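Local coordinates for protein peptide chain release factor subunit 1 (Aeropyrum pernix, PDB 3AGK) that probably directs translation termination by recognising all three stop codons, UAA, UAG and UGA, acting together with a GTP-binding partner subunit, at residues R43-V48 and T86-N91; K220-A225 and Y242-I247; L320-R325 and I343-S348. All blocks are in the same frame, centred on the assembly; numbering follows the deposited sequence.

In the fold
The three contacts follow one another along the chain, each within one of the three domains of this eRF1-family release factor, and none touches another. Interaction 1 comes first, in domain 1, between the start of helix 45-58 and the loop leading into strand 93-98. Interaction 2, centred about 40 Å away, ties strand 219-226 of the mixed domain 2 sheet to segment 242-247, which contains the short helix 242-245. Interaction 3 pairs parallel strands 316-322 and 341-345 of domain 3, its centre about 29 Å from that of interaction 2 and 42 Å from that of interaction 1. E323 of interaction 3 also reaches R162 of domain 2, linking domains 2 and 3.

Interaction 1: R43-V48 and T86-N91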
# COMPACT_ATOMS: atom_id res chain seq x y z
N ARG A 43 1.24 1.52 29.58
CA ARG A 43 -0.05 1.02 30.07
C ARG A 43 0.00 -0.28 30.88
O ARG A 43 0.15 -1.37 30.31
CB ARG A 43 -1.00 0.87 28.89
CG ARG A 43 -2.41 0.41 29.29
CD ARG A 43 -3.04 1.39 30.27
NE ARG A 43 -2.94 2.76 29.79
CZ ARG A 43 -3.10 3.83 30.55
NH1 ARG A 43 -3.36 3.70 31.84
NH2 ARG A 43 -3.01 5.04 30.01
N PRO A 44 -0.19 -0.19 32.20
CA PRO A 44 -0.19 -1.35 33.11
C PRO A 44 -1.21 -2.42 32.72
O PRO A 44 -2.39 -2.12 32.48
CB PRO A 44 -0.57 -0.75 34.46
CG PRO A 44 -0.30 0.71 34.35
CD PRO A 44 -0.50 1.07 32.91
N LEU A 45 -0.77 -3.68 32.69
CA LEU A 45 -1.63 -4.76 32.23
C LEU A 45 -2.84 -4.97 33.14
O LEU A 45 -3.86 -5.52 32.72
CB LEU A 45 -0.82 -6.06 32.08
CG LEU A 45 0.31 -6.08 31.05
CD1 LEU A 45 1.06 -7.43 31.05
CD2 LEU A 45 -0.20 -5.77 29.65
N SER A 46 -2.74 -4.54 34.39
CA SER A 46 -3.88 -4.66 35.29
C SER A 46 -5.03 -3.75 34.82
O SER A 46 -6.20 -4.08 34.99
CB SER A 46 -3.48 -4.34 36.72
OG SER A 46 -3.12 -2.98 36.83
N ASP A 47 -4.67 -2.61 34.22
CA ASP A 47 -5.63 -1.67 33.61
C ASP A 47 -6.34 -2.33 32.42
O ASP A 47 -7.57 -2.28 32.30
CB ASP A 47 -4.92 -0.41 33.10
CG ASP A 47 -4.46 0.50 34.24
OD1 ASP A 47 -4.69 0.15 35.42
OD2 ASP A 47 -3.89 1.57 33.93
N VAL A 48 -5.54 -2.96 31.56
CA VAL A 48 -6.08 -3.65 30.40
C VAL A 48 -6.99 -4.79 30.84
O VAL A 48 -8.07 -4.99 30.29
CB VAL A 48 -4.95 -4.20 29.51
CG1 VAL A 48 -5.52 -4.77 28.22
CG2 VAL A 48 -3.91 -3.10 29.22
N THR A 86 4.13 -10.32 33.20
CA THR A 86 4.17 -9.48 34.38
C THR A 86 3.97 -8.02 33.99
O THR A 86 3.22 -7.29 34.64
CB THR A 86 5.47 -9.66 35.15
OG1 THR A 86 6.53 -9.92 34.23
CG2 THR A 86 5.34 -10.84 36.10
N SER A 87 4.63 -7.60 32.91
CA SER A 87 4.47 -6.24 32.43
C SER A 87 4.63 -6.21 30.93
O SER A 87 5.26 -7.10 30.35
CB SER A 87 5.53 -5.33 33.05
OG SER A 87 6.78 -5.53 32.41
N THR A 88 4.06 -5.19 30.29
CA THR A 88 4.14 -5.06 28.85
C THR A 88 5.62 -4.93 28.43
O THR A 88 6.41 -4.33 29.16
CB THR A 88 3.32 -3.85 28.34
OG1 THR A 88 4.21 -2.79 27.98
CG2 THR A 88 2.35 -3.35 29.43
N PRO A 89 6.00 -5.52 27.28
CA PRO A 89 7.36 -5.34 26.77
C PRO A 89 7.64 -3.87 26.50
O PRO A 89 6.73 -3.04 26.63
CB PRO A 89 7.35 -6.12 25.44
CG PRO A 89 6.23 -7.05 25.55
CD PRO A 89 5.20 -6.40 26.42
N PRO A 90 8.87 -3.55 26.12
CA PRO A 90 9.26 -2.14 25.96
C PRO A 90 8.60 -1.49 24.75
O PRO A 90 8.44 -0.27 24.75
CB PRO A 90 10.78 -2.22 25.75
CG PRO A 90 11.16 -3.62 26.21
CD PRO A 90 10.00 -4.47 25.88
N ASN A 91 8.23 -2.29 23.76
CA ASN A 91 7.57 -1.75 22.57
C ASN A 91 6.06 -1.97 22.61
O ASN A 91 5.37 -1.74 21.62
CB ASN A 91 8.13 -2.38 21.30
CG ASN A 91 9.44 -1.77 20.88
OD1 ASN A 91 9.94 -0.84 21.51
ND2 ASN A 91 10.02 -2.29 19.80
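L45 carries CG anti to its own carbonyl carbon (chi1 -63°) and is extended beyond it (chi2 178°), while T88 sits at an unusual chi1 of 106°; these torsions bring the leucine fork and the threonine methyl against each other. The two side chains cross obliquely, with L45 CD2 3.5 Å from T88 CG2. The other branch, L45 CD1, lies against the backbone, 3.8 Å from S87 C. T88 CG2 also packs close to the main chain, 3.1 Å from R43 O. The cross-segment contact is thus van der Waals in kind; T88 OG1 and the R43 guanidinium have partners in their own segments. T88 OG1 donates to P89 O at 2.9 Å, in the carbonyl plane and on a lone pair, which fixes the threonine rotation. A salt bridge of 3.0 Å from R43 NH1 to D47 OD2, in the guanidinium plane and on the anti lone pair, links R43, just before the N-cap residue P44, to the first helical turn. Beneath this surface contact, L45, V48 and T88 all touch I39 of strand 34-39, so the beginning of helix 45-58 and the loop before strand 93-98 meet over the same residue of the antiparallel sheet.

Interaction 2: K220-A225 and Y242-I247; sequences KGVIVA and YRLKKI
I247, at the end of segment 242-247, makes the close part of this contact, lying along the backbone of K220 and G221. Its CB is 3.8 Å from the carbonyl oxygen of K220, and CD1 reaches 3.9 Å from G221 N. CG1 takes the crowded position between the backbone N and the carbonyl carbon (chi1 56°), then runs on extended. The I247 carbonyl oxygen is gripped twice: V222 N donates to it at 2.9 Å from 31° above the carbonyl plane, with a bent N-H...O angle of 139°, and G221 CA adds a C-H...O contact at 3.2 Å. The contact is looser at V222 CG2, which stands 4.3 Å from L244 CD2 and equally far from I247 CG1. On the solvent side, the exposed K220 directs its CB away from the helical segment. Backbone bonding continues beyond I247, with V222 also paired to A249. Strand 219-226 runs between strand 142-149 and the short strand 253-254 in the mixed sheet of domain 2; V222 rests on I146, while L244 packs on L210 and V211 of the long helix 188-215.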
# COMPACT_ATOMS: atom_id res chain seq x y z
N LYS A 220 6.43 11.30 0.68
CA LYS A 220 7.68 12.02 0.46
C LYS A 220 7.57 13.14 -0.58
O LYS A 220 8.41 14.04 -0.63
CB LYS A 220 8.80 11.05 0.08
CG LYS A 220 9.20 10.11 1.21
CD LYS A 220 10.07 10.80 2.26
CE LYS A 220 11.54 10.34 2.14
NZ LYS A 220 12.45 10.98 3.14
N GLY A 221 6.54 13.10 -1.41
CA GLY A 221 6.41 14.10 -2.44
C GLY A 221 5.06 14.11 -3.11
O GLY A 221 4.26 13.18 -2.93
N VAL A 222 4.81 15.16 -3.90
CA VAL A 222 3.57 15.26 -4.67
C VAL A 222 3.90 15.73 -6.06
O VAL A 222 4.62 16.71 -6.24
CB VAL A 222 2.56 16.24 -4.03
CG1 VAL A 222 1.28 16.37 -4.89
CG2 VAL A 222 2.23 15.78 -2.60
N ILE A 223 3.40 15.02 -7.05
CA ILE A 223 3.55 15.46 -8.43
C ILE A 223 2.25 16.14 -8.82
O ILE A 223 1.16 15.59 -8.63
CB ILE A 223 3.80 14.28 -9.37
CG1 ILE A 223 5.16 13.63 -9.07
CG2 ILE A 223 3.73 14.73 -10.83
CD1 ILE A 223 5.33 12.26 -9.71
N VAL A 224 2.36 17.35 -9.36
CA VAL A 224 1.18 17.96 -9.96
C VAL A 224 1.37 17.93 -11.48
O VAL A 224 2.40 18.38 -11.99
CB VAL A 224 0.90 19.42 -9.44
CG1 VAL A 224 -0.32 20.03 -10.17
CG2 VAL A 224 0.68 19.41 -7.95
N ALA A 225 0.39 17.38 -12.19
CA ALA A 225 0.45 17.24 -13.65
C ALA A 225 -0.86 17.68 -14.28
O ALA A 225 -1.83 17.95 -13.59
CB ALA A 225 0.72 15.80 -14.03
N TYR A 242 -0.63 23.65 2.70
CA TYR A 242 0.78 23.98 2.78
C TYR A 242 1.69 22.79 3.10
O TYR A 242 2.83 22.75 2.63
CB TYR A 242 1.01 25.10 3.81
CG TYR A 242 0.91 24.63 5.25
CD1 TYR A 242 -0.33 24.52 5.89
CD2 TYR A 242 2.05 24.32 5.99
CE1 TYR A 242 -0.42 24.11 7.21
CE2 TYR A 242 1.96 23.90 7.31
CZ TYR A 242 0.72 23.80 7.92
OH TYR A 242 0.64 23.38 9.23
N ARG A 243 1.21 21.83 3.90
CA ARG A 243 2.00 20.61 4.16
C ARG A 243 2.31 19.87 2.87
O ARG A 243 3.36 19.24 2.76
CB ARG A 243 1.31 19.66 5.13
CG ARG A 243 1.23 20.20 6.54
CD ARG A 243 -0.18 20.58 6.87
NE ARG A 243 -0.75 19.72 7.89
CZ ARG A 243 -2.04 19.73 8.21
NH1 ARG A 243 -2.50 18.92 9.15
NH2 ARG A 243 -2.87 20.54 7.57
N LEU A 244 1.39 19.93 1.90
CA LEU A 244 1.63 19.29 0.62
C LEU A 244 2.47 20.20 -0.29
O LEU A 244 3.32 19.73 -1.06
CB LEU A 244 0.31 18.94 -0.06
CG LEU A 244 -0.57 17.93 0.68
CD1 LEU A 244 -1.73 17.51 -0.21
CD2 LEU A 244 0.25 16.72 1.09
N LYS A 245 2.22 21.50 -0.21
CA LYS A 245 2.97 22.43 -1.01
C LYS A 245 4.47 22.28 -0.73
O LYS A 245 5.30 22.33 -1.64
CB LYS A 245 2.50 23.85 -0.75
CG LYS A 245 1.38 24.35 -1.68
CD LYS A 245 1.94 25.50 -2.52
CE LYS A 245 0.89 26.28 -3.27
NZ LYS A 245 0.33 27.37 -2.45
N LYS A 246 4.82 22.09 0.55
CA LYS A 246 6.21 21.92 0.98
C LYS A 246 6.98 20.85 0.22
O LYS A 246 8.19 20.98 0.01
CB LYS A 246 6.26 21.59 2.47
CG LYS A 246 7.66 21.24 2.96
CD LYS A 246 7.68 20.92 4.43
CE LYS A 246 9.06 20.49 4.86
NZ LYS A 246 9.14 20.31 6.34
N ILE A 247 6.29 19.78 -0.18
CA ILE A 247 6.95 18.61 -0.77
C ILE A 247 6.50 18.39 -2.20
O ILE A 247 6.50 17.26 -2.71
CB ILE A 247 6.68 17.33 0.05
CG1 ILE A 247 5.18 17.09 0.19
CG2 ILE A 247 7.33 17.44 1.45
CD1 ILE A 247 4.84 15.77 0.82

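Interaction 3: L320-R325 and I343-S348; sequences LIHESR and IVVPES
E323 leaves the end of strand 316-322 and reaches across to the residues that follow strand 341-345. Its CB touches V344 CG1 at 3.8 Å. CG takes the crowded position between backbone N and carbonyl carbon (chi1 72°) and passes the V345 carbonyl oxygen; the chain then runs extended, so that CD lies near P346 CA. At the tip, OE1 accepts a short, nearly straight bond of 2.6 Å from E347 N, which comes from above the carboxylate plane, and also lies 3.2 Å from E347 CB, while OE2 forms a salt bridge with R162 of domain 2. This basic partner would be expected to favour the ionised glutamate. The backbone behind E323 belongs to a parallel strand pair, the two strands of a beta-alpha-beta unit connected through helix 328-335. I321 lies at the centre of the pairing: its N donates to the I343 carbonyl oxygen at 2.9 Å, nearly along the C=O axis, and its own oxygen accepts from V345 N at 2.7 Å. E323 N closes the series on the V345 carbonyl oxygen at 3.0 Å. On the sheet face carrying L320, I343 and V345, L320 CD2 meets I343 CG2 at 3.9 Å, and the L320 and V345 side chains cross obliquely, below helix 277-294. H322 sits on that same face at the start of a type I turn. Its ND1 accepts from S324 N, NE2 lies 2.8 Å from a water in the ring plane, and one ring face has the V345 oxygen over its rim.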
# COMPACT_ATOMS: atom_id res chain seq x y z
N LEU A 320 11.21 -11.06 -15.34
CA LEU A 320 9.93 -10.43 -15.03
C LEU A 320 9.01 -11.46 -14.43
O LEU A 320 8.73 -12.48 -15.08
CB LEU A 320 9.29 -9.87 -16.30
CG LEU A 320 9.97 -8.69 -16.97
CD1 LEU A 320 9.97 -8.86 -18.47
CD2 LEU A 320 9.25 -7.43 -16.59
N ILE A 321 8.56 -11.22 -13.21
CA ILE A 321 7.72 -12.19 -12.50
C ILE A 321 6.45 -11.55 -11.98
O ILE A 321 6.49 -10.65 -11.15
CB ILE A 321 8.45 -12.81 -11.30
CG1 ILE A 321 9.90 -13.14 -11.67
CG2 ILE A 321 7.70 -14.06 -10.81
CD1 ILE A 321 10.72 -13.58 -10.48
N HIS A 322 5.31 -12.04 -12.47
CA HIS A 322 4.00 -11.58 -11.99
C HIS A 322 3.82 -11.95 -10.51
O HIS A 322 4.05 -13.08 -10.09
CB HIS A 322 2.87 -12.18 -12.84
CG HIS A 322 1.55 -11.49 -12.68
ND1 HIS A 322 0.72 -11.72 -11.60
CD2 HIS A 322 0.91 -10.60 -13.47
CE1 HIS A 322 -0.37 -10.98 -11.73
NE2 HIS A 322 -0.28 -10.30 -12.86
N GLU A 323 3.38 -10.98 -9.71
CA GLU A 323 3.29 -11.16 -8.27
C GLU A 323 2.30 -12.24 -7.80
O GLU A 323 2.37 -12.71 -6.66
CB GLU A 323 2.93 -9.83 -7.60
CG GLU A 323 1.49 -9.42 -7.84
CD GLU A 323 1.12 -8.15 -7.09
OE1 GLU A 323 0.18 -7.45 -7.52
OE2 GLU A 323 1.79 -7.86 -6.08
N SER A 324 1.38 -12.65 -8.66
CA SER A 324 0.42 -13.69 -8.26
C SER A 324 0.98 -15.12 -8.37
O SER A 324 0.29 -16.08 -8.03
CB SER A 324 -0.90 -13.55 -9.02
OG SER A 324 -0.78 -13.99 -10.36
N ARG A 325 2.21 -15.25 -8.85
CA ARG A 325 2.84 -16.57 -8.90
C ARG A 325 3.24 -17.07 -7.51
O ARG A 325 3.96 -16.41 -6.77
CB ARG A 325 4.06 -16.56 -9.82
CG ARG A 325 3.70 -16.68 -11.28
CD ARG A 325 4.92 -16.72 -12.14
NE ARG A 325 4.80 -17.72 -13.19
CZ ARG A 325 5.10 -19.00 -13.04
NH1 ARG A 325 5.54 -19.43 -11.87
NH2 ARG A 325 4.97 -19.84 -14.04
N ILE A 343 12.37 -8.03 -11.78
CA ILE A 343 11.27 -7.07 -11.80
C ILE A 343 9.99 -7.83 -11.44
O ILE A 343 9.53 -8.71 -12.19
CB ILE A 343 11.09 -6.45 -13.21
CG1 ILE A 343 12.36 -5.70 -13.65
CG2 ILE A 343 9.85 -5.54 -13.25
CD1 ILE A 343 12.65 -4.41 -12.88
N VAL A 344 9.43 -7.52 -10.28
CA VAL A 344 8.14 -8.09 -9.94
C VAL A 344 7.02 -7.27 -10.58
O VAL A 344 6.93 -6.07 -10.37
CB VAL A 344 7.92 -8.19 -8.42
CG1 VAL A 344 6.60 -8.88 -8.13
CG2 VAL A 344 9.06 -8.94 -7.77
N VAL A 345 6.18 -7.93 -11.36
CA VAL A 345 5.10 -7.25 -12.06
C VAL A 345 3.83 -7.22 -11.21
O VAL A 345 3.22 -8.26 -10.96
CB VAL A 345 4.80 -7.90 -13.42
CG1 VAL A 345 3.58 -7.24 -14.07
CG2 VAL A 345 6.04 -7.84 -14.32
N PRO A 346 3.43 -6.02 -10.76
CA PRO A 346 2.25 -5.96 -9.89
C PRO A 346 0.99 -6.23 -10.69
O PRO A 346 0.96 -5.99 -11.90
CB PRO A 346 2.28 -4.52 -9.37
CG PRO A 346 2.94 -3.74 -10.48
CD PRO A 346 3.98 -4.67 -11.03
N GLU A 347 -0.03 -6.75 -10.01
CA GLU A 347 -1.31 -7.07 -10.63
C GLU A 347 -1.96 -5.83 -11.24
O GLU A 347 -2.76 -5.92 -12.17
CB GLU A 347 -2.23 -7.68 -9.57
CG GLU A 347 -3.40 -8.47 -10.10
CD GLU A 347 -4.59 -8.44 -9.15
OE1 GLU A 347 -4.85 -7.37 -8.56
OE2 GLU A 347 -5.27 -9.48 -9.00
N SER A 348 -1.59 -4.66 -10.70
CA SER A 348 -2.16 -3.38 -11.13
C SER A 348 -1.47 -2.77 -12.35
O SER A 348 -1.94 -1.79 -12.94
CB SER A 348 -2.11 -2.38 -9.97
OG SER A 348 -0.86 -2.41 -9.32
O HOH W 1 -2.72 -9.13 -13.57